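Local coordinates for Iron(III) ABC transporter, periplasmic iron-compound-binding protein (Vibrio cholerae, PDB 3TEF) that probably binds iron-loaded catecholate siderophores in the periplasm and hands them to an ABC transporter for iron uptake, at residues Asp34-Glu39 against Gln119-Leu124; Pro50-Lys55 against Asp256-Tyr261; Glu135-Gln140 against Ala269-Val274. All blocks are in the same frame, centred on the assembly; numbering follows the deposited sequence.

Helix 267-279 borders all three contacts; contact 1 uses helix 113-128, contact 3 helix 131-154, and contact 2 helix 257-262. Contact 1 lies about 16 Å from contact 2 and 12 Å from contact 3, centre to centre, while contacts 2 and 3 are about 15 Å apart. Contact 1 closes along the chain before contact 3 opens; contact 2, begun at 50-55 and completed at 256-261, crosses both. Arg122 of contact 1 forms a salt bridge with Glu135 of contact 3, Asp34 touches Leu53 of contact 2, and Ala259 of contact 2 packs on Ala269 and Gln272 of contact 3. Early and late chain portions thereby meet, consistent with a two-lobed binding protein linked by one long helix, probably 131-154.

Contact 1 (Asp34-Glu39 against Gln119-Leu124); sequences DSFGIE and QQWRNL
Trp121 takes the edge of the Phe36 ring against the face of its indole in a T-shaped pair: the Phe36 ring and the five-membered ring of Trp121 have centroids 5.9 Å apart and planes inclined at 73°. The nearest atoms are Phe36 CE2 and Trp121 CB, at 4.2 Å, so the phenyl ring also reaches the root of the tryptophan side chain. Trp121 CG lies beside the backbone N (chi1 -59°), and the side chain crosses that of Phe36 at about a right angle. Its pyrrole N-H is engaged by the carbonyl O of Ser265, which helps fix the turn of the ring, and Trp114 adds a second edge-to-face partner. One helical turn further on, Leu124 sends its CD1 branch to the edge of the same phenyl ring, 4.3 Å from Phe36 CD2 and near the ring plane. Phe36 thus meets two side chains a turn apart on one flank of helix 113-128, without a hydrogen bond across the contact; Val134 and Val267 extend its apolar surroundings. What delivers it there is the end of helix 27-35: Gly37, at positive phi (92°), is the C-prime residue of a Schellman motif, with Ile38 N bonded to Ile33 O and Gly37 N to Asp34 O at 2.9 Å. Phe36, at this Schellman-closed end of helix 27-35, packs against helix 113-128 in the N-terminal lobe.

Contact 2 (Pro50-Lys55 against Asp256-Tyr261); sequences PDYLAK and DVNAWY
A small polar and van der Waals contact at the surface joins Pro50 and the 3-10 turn 51-55, in the loop between strand 42-43 and helix 72-77, to the first turn of helix 257-262. Asn258 carries the whole of the second segment's share: its side chain, with CG anti to the backbone N (chi1 173°), reaches out to Pro50 and Tyr52. The amide nitrogen ND2 donates to Tyr52 OH at 3.0 Å, with an N-H...O angle of 148°, and the phenol oxygen lies in the amide plane. The two side chains come from opposite directions, their ring and amide planes 70° apart, and ND2 sits at the edge of the tyrosine ring. Tyr52 OH also has a weak hydrogen bond with Asp31, on helix 27-35.

The helix that presents Asn258 is N-capped by Asp256, whose OD2 accepts from Ala259 N at 2.9 Å through its anti lone pair; this closes the first turn from which the asparagine projects. The 50-55 turn thus meets the start of helix 257-262 beside helix 27-35 in the two-lobe siderophore-binding fold. Tyr261, in the same helix, makes a cation-pi contact with Arg88 and bonds through its OH to Arg221, consistent with the arginine- and tyrosine-lined siderophore cleft between the lobes in relatives.

Pro50 adds van der Waals contact, its ring crossing the Asn258 side chain at about a right angle. Pro50 CB lies 3.6 Å from Asn258 CG, and Pro50 CG comes within 3.4 Å of Asn258 OD1. The same Pro50 CG also rests over one face of the Tyr52 ring, offset toward the rim, while Val27 touches both Pro50 and Asn258.

Contact 3 (Glu135-Gln140 against Ala269-Val274); sequences EAKIEQ and ATEQMV
Lys137 and Glu271 meet in a salt bridge between helices 131-154 and 267-279, the one direct interaction of charges across this contact. The two side chains approach from opposite directions, the ammonium group of the lysine coming to the carboxylate oxygen OE2. The hydrogen bond within this salt bridge is weak, and the modelled separation of Lys137 NZ and Glu271 OE2, 2.5 Å, is doubtful because OE2 is modelled too close to the lysine's CE. The other oxygen, Glu271 OE1, stays 4.2 Å from Lys137 NZ. A bend at chi2 (70°) turns the lysine chain from its own helix toward the glutamate, which itself runs extended beyond CG.

Hydrogen bonding within helix 131-154 gives the ammonium group a second partner: Lys137 NZ donates to Gln140 OE1 at 3.2 Å, approaching from above the carbonyl plane of the amide, 44° out of it. The lysine nitrogen thus has two partners, Gln140 OE1 three residues on in its own helix and Glu271 across the contact.

Apolar packing comes from neighbouring residues: Lys137 also touches Phe36, while Thr270 and Val274, on helix 267-279, meet further residues of helix 131-154, among them Val141 and Ile148. Alongside these apolar contacts runs a partly exposed interhelical salt bridge between helix 267-279 and the long helix 131-154, probably the lobe-linking helix of this family.

Contact 1 (Asp34-Glu39 against Gln119-Leu124)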
loop_
_atom_site.group_PDB
_atom_site.type_symbol
_atom_site.label_atom_id
_atom_site.label_comp_id
_atom_site.label_asym_id
_atom_site.label_seq_id
_atom_site.Cartn_x
_atom_site.Cartn_y
_atom_site.Cartn_z
ATOM N N ASP A 34 4.779 -0.806 -13.619
ATOM C CA ASP A 34 6.132 -1.153 -14.025
ATOM C C ASP A 34 6.401 -2.660 -13.909
ATOM O O ASP A 34 7.007 -3.251 -14.798
ATOM C CB ASP A 34 7.156 -0.350 -13.229
ATOM C CG ASP A 34 8.574 -0.716 -13.593
ATOM O OD1 ASP A 34 9.063 -0.223 -14.625
ATOM O OD2 ASP A 34 9.178 -1.506 -12.848
ATOM N N SER A 35 5.946 -3.274 -12.818
ATOM C CA SER A 35 6.178 -4.697 -12.570
ATOM C C SER A 35 5.624 -5.588 -13.683
ATOM O O SER A 35 6.210 -6.636 -14.007
ATOM C CB SER A 35 5.586 -5.124 -11.224
ATOM O OG SER A 35 6.250 -4.483 -10.151
ATOM N N PHE A 36 4.498 -5.177 -14.253
ATOM C CA PHE A 36 3.853 -5.936 -15.325
ATOM C C PHE A 36 4.358 -5.521 -16.712
ATOM O O PHE A 36 3.838 -5.965 -17.734
ATOM C CB PHE A 36 2.318 -5.859 -15.219
ATOM C CG PHE A 36 1.745 -6.732 -14.130
ATOM C CD1 PHE A 36 2.008 -8.097 -14.114
ATOM C CD2 PHE A 36 0.949 -6.197 -13.130
ATOM C CE1 PHE A 36 1.492 -8.901 -13.113
ATOM C CE2 PHE A 36 0.437 -6.990 -12.125
ATOM C CZ PHE A 36 0.701 -8.347 -12.119
ATOM N N GLY A 37 5.388 -4.678 -16.734
ATOM C CA GLY A 37 6.120 -4.411 -17.956
ATOM C C GLY A 37 5.646 -3.236 -18.780
ATOM O O GLY A 37 6.017 -3.098 -19.941
ATOM N N ILE A 38 4.826 -2.379 -18.180
ATOM C CA ILE A 38 4.314 -1.200 -18.875
ATOM C C ILE A 38 5.149 0.032 -18.524
ATOM O O ILE A 38 5.497 0.221 -17.363
ATOM C CB ILE A 38 2.846 -0.926 -18.474
ATOM C CG1 ILE A 38 1.956 -2.148 -18.760
ATOM C CG2 ILE A 38 2.340 0.348 -19.138
ATOM C CD1 ILE A 38 1.972 -2.611 -20.207
ATOM N N GLU A 39 5.471 0.869 -19.512
ATOM C CA GLU A 39 6.275 2.058 -19.240
ATOM C C GLU A 39 5.458 3.328 -19.455
ATOM O O GLU A 39 5.058 3.621 -20.572
ATOM C CB GLU A 39 7.534 2.108 -20.111
ATOM C CG GLU A 39 8.476 3.244 -19.723
ATOM C CD GLU A 39 9.677 3.359 -20.633
ATOM O OE1 GLU A 39 9.787 2.551 -21.580
ATOM O OE2 GLU A 39 10.514 4.255 -20.394
ATOM N N GLN A 119 -8.102 -7.762 -7.439
ATOM C CA GLN A 119 -8.923 -7.104 -8.435
ATOM C C GLN A 119 -8.182 -5.952 -9.096
ATOM O O GLN A 119 -8.369 -5.716 -10.283
ATOM C CB GLN A 119 -10.255 -6.618 -7.848
ATOM C CG GLN A 119 -11.240 -6.163 -8.910
ATOM C CD GLN A 119 -11.466 -7.223 -9.974
ATOM O OE1 GLN A 119 -11.797 -8.369 -9.661
ATOM N NE2 GLN A 119 -11.261 -6.858 -11.234
ATOM N N GLN A 120 -7.342 -5.235 -8.341
ATOM C CA GLN A 120 -6.607 -4.125 -8.939
ATOM C C GLN A 120 -5.642 -4.665 -9.994
ATOM O O GLN A 120 -5.502 -4.072 -11.077
ATOM C CB GLN A 120 -5.822 -3.295 -7.898
ATOM C CG GLN A 120 -6.622 -2.831 -6.679
ATOM C CD GLN A 120 -7.965 -2.197 -7.052
ATOM O OE1 GLN A 120 -9.028 -2.775 -6.809
ATOM N NE2 GLN A 120 -7.916 -1.012 -7.626
ATOM N N TRP A 121 -4.957 -5.767 -9.682
ATOM C CA TRP A 121 -4.057 -6.353 -10.673
ATOM C C TRP A 121 -4.855 -6.904 -11.858
ATOM O O TRP A 121 -4.460 -6.738 -13.010
ATOM C CB TRP A 121 -3.167 -7.449 -10.069
ATOM C CG TRP A 121 -2.287 -7.013 -8.920
ATOM C CD1 TRP A 121 -2.139 -5.743 -8.413
ATOM C CD2 TRP A 121 -1.446 -7.861 -8.134
ATOM N NE1 TRP A 121 -1.253 -5.762 -7.358
ATOM C CE2 TRP A 121 -0.818 -7.055 -7.163
ATOM C CE3 TRP A 121 -1.167 -9.237 -8.155
ATOM C CZ2 TRP A 121 0.075 -7.573 -6.222
ATOM C CZ3 TRP A 121 -0.279 -9.756 -7.216
ATOM C CH2 TRP A 121 0.326 -8.930 -6.263
ATOM N N ARG A 122 -5.991 -7.537 -11.581
ATOM C CA ARG A 122 -6.837 -8.029 -12.666
ATOM C C ARG A 122 -7.321 -6.893 -13.559
ATOM O O ARG A 122 -7.408 -7.053 -14.779
ATOM C CB ARG A 122 -7.996 -8.885 -12.140
ATOM C CG ARG A 122 -7.540 -10.295 -11.747
ATOM C CD ARG A 122 -8.677 -11.192 -11.238
ATOM N NE ARG A 122 -8.134 -12.519 -10.958
ATOM C CZ ARG A 122 -8.082 -13.080 -9.755
ATOM N NH1 ARG A 122 -8.565 -12.442 -8.700
ATOM N NH2 ARG A 122 -7.544 -14.286 -9.613
ATOM N N ASN A 123 -7.601 -5.736 -12.962
ATOM C CA ASN A 123 -7.967 -4.558 -13.744
ATOM C C ASN A 123 -6.865 -4.153 -14.722
ATOM O O ASN A 123 -7.137 -3.871 -15.891
ATOM C CB ASN A 123 -8.323 -3.377 -12.834
ATOM C CG ASN A 123 -9.700 -3.511 -12.217
ATOM O OD1 ASN A 123 -10.490 -4.362 -12.616
ATOM N ND2 ASN A 123 -9.996 -2.661 -11.240
ATOM N N LEU A 124 -5.626 -4.107 -14.237
ATOM C CA LEU A 124 -4.476 -3.893 -15.107
ATOM C C LEU A 124 -4.395 -4.964 -16.200
ATOM O O LEU A 124 -4.160 -4.654 -17.370
ATOM C CB LEU A 124 -3.171 -3.873 -14.299
ATOM C CG LEU A 124 -3.044 -2.765 -13.258
ATOM C CD1 LEU A 124 -1.616 -2.769 -12.696
ATOM C CD2 LEU A 124 -3.350 -1.429 -13.912
#

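Contact 2 (Pro50-Lys55 against Asp256-Tyr261)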
loop_
_atom_site.group_PDB
_atom_site.type_symbol
_atom_site.label_atom_id
_atom_site.label_comp_id
_atom_site.label_asym_id
_atom_site.label_seq_id
_atom_site.Cartn_x
_atom_site.Cartn_y
_atom_site.Cartn_z
ATOM N N PRO A 50 10.699 4.479 -3.858
ATOM C CA PRO A 50 11.549 3.344 -3.492
ATOM C C PRO A 50 12.593 3.041 -4.567
ATOM O O PRO A 50 12.400 3.341 -5.754
ATOM C CB PRO A 50 10.562 2.175 -3.364
ATOM C CG PRO A 50 9.433 2.546 -4.305
ATOM C CD PRO A 50 9.322 4.059 -4.219
ATOM N N ASP A 51 13.700 2.441 -4.140
ATOM C CA ASP A 51 14.769 2.111 -5.065
ATOM C C ASP A 51 14.298 1.364 -6.298
ATOM O O ASP A 51 14.767 1.650 -7.389
ATOM C CB ASP A 51 15.859 1.294 -4.370
ATOM C CG ASP A 51 16.778 2.151 -3.540
ATOM O OD1 ASP A 51 16.705 3.392 -3.653
ATOM O OD2 ASP A 51 17.590 1.571 -2.780
ATOM N N TYR A 52 13.374 0.418 -6.146
ATOM C CA TYR A 52 12.998 -0.396 -7.296
ATOM C C TYR A 52 12.278 0.391 -8.397
ATOM O O TYR A 52 12.044 -0.147 -9.483
ATOM C CB TYR A 52 12.218 -1.664 -6.896
ATOM C CG TYR A 52 10.877 -1.420 -6.205
ATOM C CD1 TYR A 52 9.716 -1.232 -6.943
ATOM C CD2 TYR A 52 10.793 -1.391 -4.815
ATOM C CE1 TYR A 52 8.495 -1.008 -6.309
ATOM C CE2 TYR A 52 9.582 -1.182 -4.174
ATOM C CZ TYR A 52 8.445 -0.990 -4.928
ATOM O OH TYR A 52 7.242 -0.774 -4.283
ATOM N N LEU A 53 11.942 1.654 -8.119
ATOM C CA LEU A 53 11.328 2.546 -9.112
ATOM C C LEU A 53 12.204 3.771 -9.406
ATOM O O LEU A 53 11.733 4.784 -9.920
ATOM C CB LEU A 53 9.912 3.014 -8.652
ATOM C CG LEU A 53 8.906 1.877 -8.449
ATOM C CD1 LEU A 53 7.642 2.414 -7.769
ATOM C CD2 LEU A 53 8.559 1.201 -9.776
ATOM N N ALA A 54 13.496 3.658 -9.119
ATOM C CA ALA A 54 14.384 4.815 -9.175
ATOM C C ALA A 54 14.439 5.517 -10.530
ATOM O O ALA A 54 14.637 6.735 -10.584
ATOM C CB ALA A 54 15.800 4.416 -8.718
ATOM N N LYS A 55 14.297 4.780 -11.624
ATOM C CA LYS A 55 14.419 5.416 -12.927
ATOM C C LYS A 55 13.352 6.481 -13.144
ATOM O O LYS A 55 13.567 7.450 -13.873
ATOM C CB LYS A 55 14.395 4.397 -14.072
ATOM C CG LYS A 55 13.025 3.861 -14.467
ATOM C CD LYS A 55 13.158 3.039 -15.741
ATOM C CE LYS A 55 11.828 2.547 -16.257
ATOM N NZ LYS A 55 11.959 1.692 -17.485
ATOM N N ASP A 256 8.188 -2.693 6.335
ATOM C CA ASP A 256 8.735 -1.843 5.282
ATOM C C ASP A 256 7.739 -0.724 4.997
ATOM O O ASP A 256 6.611 -0.966 4.579
ATOM C CB ASP A 256 8.990 -2.652 4.014
ATOM C CG ASP A 256 9.672 -1.832 2.934
ATOM O OD1 ASP A 256 10.920 -1.759 2.932
ATOM O OD2 ASP A 256 8.967 -1.250 2.095
ATOM N N VAL A 257 8.146 0.511 5.237
ATOM C CA VAL A 257 7.191 1.611 5.151
ATOM C C VAL A 257 6.674 1.836 3.732
ATOM O O VAL A 257 5.484 2.055 3.535
ATOM C CB VAL A 257 7.771 2.918 5.706
ATOM C CG1 VAL A 257 6.728 4.031 5.602
ATOM C CG2 VAL A 257 8.197 2.713 7.140
ATOM N N ASN A 258 7.556 1.770 2.740
ATOM C CA ASN A 258 7.100 1.888 1.365
ATOM C C ASN A 258 6.041 0.839 1.028
ATOM O O ASN A 258 4.989 1.151 0.474
ATOM C CB ASN A 258 8.260 1.752 0.377
ATOM C CG ASN A 258 7.779 1.698 -1.058
ATOM O OD1 ASN A 258 7.369 2.717 -1.616
ATOM N ND2 ASN A 258 7.782 0.499 -1.649
ATOM N N ALA A 259 6.329 -0.411 1.362
ATOM C CA ALA A 259 5.467 -1.499 0.935
ATOM C C ALA A 259 4.080 -1.417 1.572
ATOM O O ALA A 259 3.085 -1.677 0.903
ATOM C CB ALA A 259 6.092 -2.845 1.240
ATOM N N TRP A 260 4.029 -1.086 2.864
ATOM C CA TRP A 260 2.766 -1.140 3.619
ATOM C C TRP A 260 1.953 0.148 3.592
ATOM O O TRP A 260 0.726 0.116 3.712
ATOM C CB TRP A 260 3.030 -1.516 5.084
ATOM C CG TRP A 260 3.506 -2.932 5.288
ATOM C CD1 TRP A 260 4.781 -3.398 5.114
ATOM C CD2 TRP A 260 2.730 -4.054 5.737
ATOM N NE1 TRP A 260 4.838 -4.738 5.401
ATOM C CE2 TRP A 260 3.592 -5.164 5.789
ATOM C CE3 TRP A 260 1.380 -4.229 6.074
ATOM C CZ2 TRP A 260 3.159 -6.434 6.179
ATOM C CZ3 TRP A 260 0.955 -5.482 6.469
ATOM C CH2 TRP A 260 1.839 -6.569 6.516
ATOM N N TYR A 261 2.636 1.276 3.434
ATOM C CA TYR A 261 2.001 2.569 3.639
ATOM C C TYR A 261 1.950 3.416 2.358
ATOM O O TYR A 261 0.948 4.059 2.064
ATOM C CB TYR A 261 2.731 3.309 4.766
ATOM C CG TYR A 261 2.141 4.663 5.093
ATOM C CD1 TYR A 261 0.911 4.770 5.731
ATOM C CD2 TYR A 261 2.820 5.827 4.767
ATOM C CE1 TYR A 261 0.366 6.019 6.031
ATOM C CE2 TYR A 261 2.288 7.082 5.067
ATOM C CZ TYR A 261 1.067 7.164 5.695
ATOM O OH TYR A 261 0.547 8.405 5.988
#

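Contact 3 (Glu135-Gln140 against Ala269-Val274)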
loop_
_atom_site.group_PDB
_atom_site.type_symbol
_atom_site.label_atom_id
_atom_site.label_comp_id
_atom_site.label_asym_id
_atom_site.label_seq_id
_atom_site.Cartn_x
_atom_site.Cartn_y
_atom_site.Cartn_z
ATOM N N GLU A 135 -2.597 -13.509 -13.756
ATOM C CA GLU A 135 -3.073 -14.688 -13.049
ATOM C C GLU A 135 -1.929 -15.519 -12.477
ATOM O O GLU A 135 -2.037 -16.043 -11.368
ATOM C CB GLU A 135 -3.974 -15.545 -13.942
ATOM C CG GLU A 135 -5.311 -14.892 -14.290
ATOM C CD GLU A 135 -6.157 -14.548 -13.067
ATOM O OE1 GLU A 135 -6.075 -15.255 -12.036
ATOM O OE2 GLU A 135 -6.923 -13.570 -13.145
ATOM N N ALA A 136 -0.836 -15.643 -13.229
ATOM C CA ALA A 136 0.326 -16.376 -12.743
ATOM C C ALA A 136 0.844 -15.737 -11.461
ATOM O O ALA A 136 1.160 -16.435 -10.489
ATOM C CB ALA A 136 1.439 -16.430 -13.810
ATOM N N LYS A 137 0.923 -14.406 -11.464
ATOM C CA LYS A 137 1.405 -13.661 -10.310
ATOM C C LYS A 137 0.462 -13.838 -9.131
ATOM O O LYS A 137 0.897 -14.065 -8.000
ATOM C CB LYS A 137 1.526 -12.173 -10.635
ATOM C CG LYS A 137 2.376 -11.441 -9.655
ATOM C CD LYS A 137 3.807 -11.894 -9.863
ATOM C CE LYS A 137 4.669 -11.534 -8.706
ATOM N NZ LYS A 137 6.044 -12.060 -8.913
ATOM N N ILE A 138 -0.837 -13.726 -9.400
ATOM C CA ILE A 138 -1.826 -13.932 -8.356
ATOM C C ILE A 138 -1.710 -15.315 -7.710
ATOM O O ILE A 138 -1.706 -15.433 -6.485
ATOM C CB ILE A 138 -3.258 -13.668 -8.852
ATOM C CG1 ILE A 138 -3.425 -12.172 -9.146
ATOM C CG2 ILE A 138 -4.259 -14.162 -7.828
ATOM C CD1 ILE A 138 -4.757 -11.805 -9.779
ATOM N N GLU A 139 -1.597 -16.357 -8.532
ATOM C CA GLU A 139 -1.491 -17.711 -8.001
ATOM C C GLU A 139 -0.295 -17.826 -7.063
ATOM O O GLU A 139 -0.385 -18.445 -5.992
ATOM C CB GLU A 139 -1.387 -18.736 -9.133
ATOM C CG GLU A 139 -1.095 -20.156 -8.645
ATOM C CD GLU A 139 -1.439 -21.218 -9.677
ATOM O OE1 GLU A 139 -1.613 -20.863 -10.865
ATOM O OE2 GLU A 139 -1.545 -22.409 -9.304
ATOM N N GLN A 140 0.819 -17.221 -7.469
ATOM C CA GLN A 140 2.054 -17.255 -6.694
ATOM C C GLN A 140 1.872 -16.590 -5.331
ATOM O O GLN A 140 2.181 -17.170 -4.288
ATOM C CB GLN A 140 3.188 -16.566 -7.468
ATOM C CG GLN A 140 4.493 -16.468 -6.695
ATOM C CD GLN A 140 5.591 -15.736 -7.455
ATOM O OE1 GLN A 140 5.354 -15.131 -8.507
ATOM N NE2 GLN A 140 6.805 -15.788 -6.917
ATOM N N ALA A 269 5.465 -4.295 -3.642
ATOM C CA ALA A 269 5.033 -3.944 -2.302
ATOM C C ALA A 269 4.401 -5.134 -1.605
ATOM O O ALA A 269 4.716 -5.433 -0.450
ATOM C CB ALA A 269 4.045 -2.759 -2.358
ATOM N N THR A 270 3.528 -5.831 -2.323
ATOM C CA THR A 270 2.806 -6.952 -1.748
ATOM C C THR A 270 3.765 -8.098 -1.475
ATOM O O THR A 270 3.660 -8.766 -0.456
ATOM C CB THR A 270 1.647 -7.395 -2.648
ATOM O OG1 THR A 270 0.732 -6.305 -2.797
ATOM C CG2 THR A 270 0.926 -8.579 -2.024
ATOM N N GLU A 271 4.719 -8.298 -2.372
ATOM C CA GLU A 271 5.757 -9.299 -2.126
ATOM C C GLU A 271 6.584 -8.983 -0.889
ATOM O O GLU A 271 6.929 -9.887 -0.113
ATOM C CB GLU A 271 6.617 -9.480 -3.367
ATOM C CG GLU A 271 5.811 -10.157 -4.454
ATOM C CD GLU A 271 6.536 -10.244 -5.766
ATOM O OE1 GLU A 271 7.442 -9.421 -6.011
ATOM O OE2 GLU A 271 6.195 -11.144 -6.556
ATOM N N GLN A 272 6.863 -7.699 -0.676
ATOM C CA GLN A 272 7.545 -7.266 0.536
ATOM C C GLN A 272 6.701 -7.447 1.801
ATOM O O GLN A 272 7.229 -7.819 2.851
ATOM C CB GLN A 272 8.019 -5.814 0.415
ATOM C CG GLN A 272 8.855 -5.331 1.591
ATOM C CD GLN A 272 10.196 -6.032 1.675
ATOM O OE1 GLN A 272 10.962 -6.028 0.714
ATOM N NE2 GLN A 272 10.471 -6.663 2.815
ATOM N N MET A 273 5.399 -7.157 1.715
ATOM C CA MET A 273 4.516 -7.408 2.850
ATOM C C MET A 273 4.592 -8.872 3.262
ATOM O O MET A 273 4.668 -9.187 4.446
ATOM C CB MET A 273 3.068 -7.044 2.509
ATOM C CG MET A 273 2.864 -5.548 2.229
ATOM S SD MET A 273 1.262 -5.203 1.493
ATOM C CE MET A 273 0.176 -5.775 2.807
ATOM N N VAL A 274 4.522 -9.760 2.277
ATOM C CA VAL A 274 4.649 -11.195 2.537
ATOM C C VAL A 274 5.984 -11.521 3.222
ATOM O O VAL A 274 6.024 -12.227 4.240
ATOM C CB VAL A 274 4.509 -12.012 1.241
ATOM C CG1 VAL A 274 5.040 -13.431 1.443
ATOM C CG2 VAL A 274 3.058 -12.042 0.790
#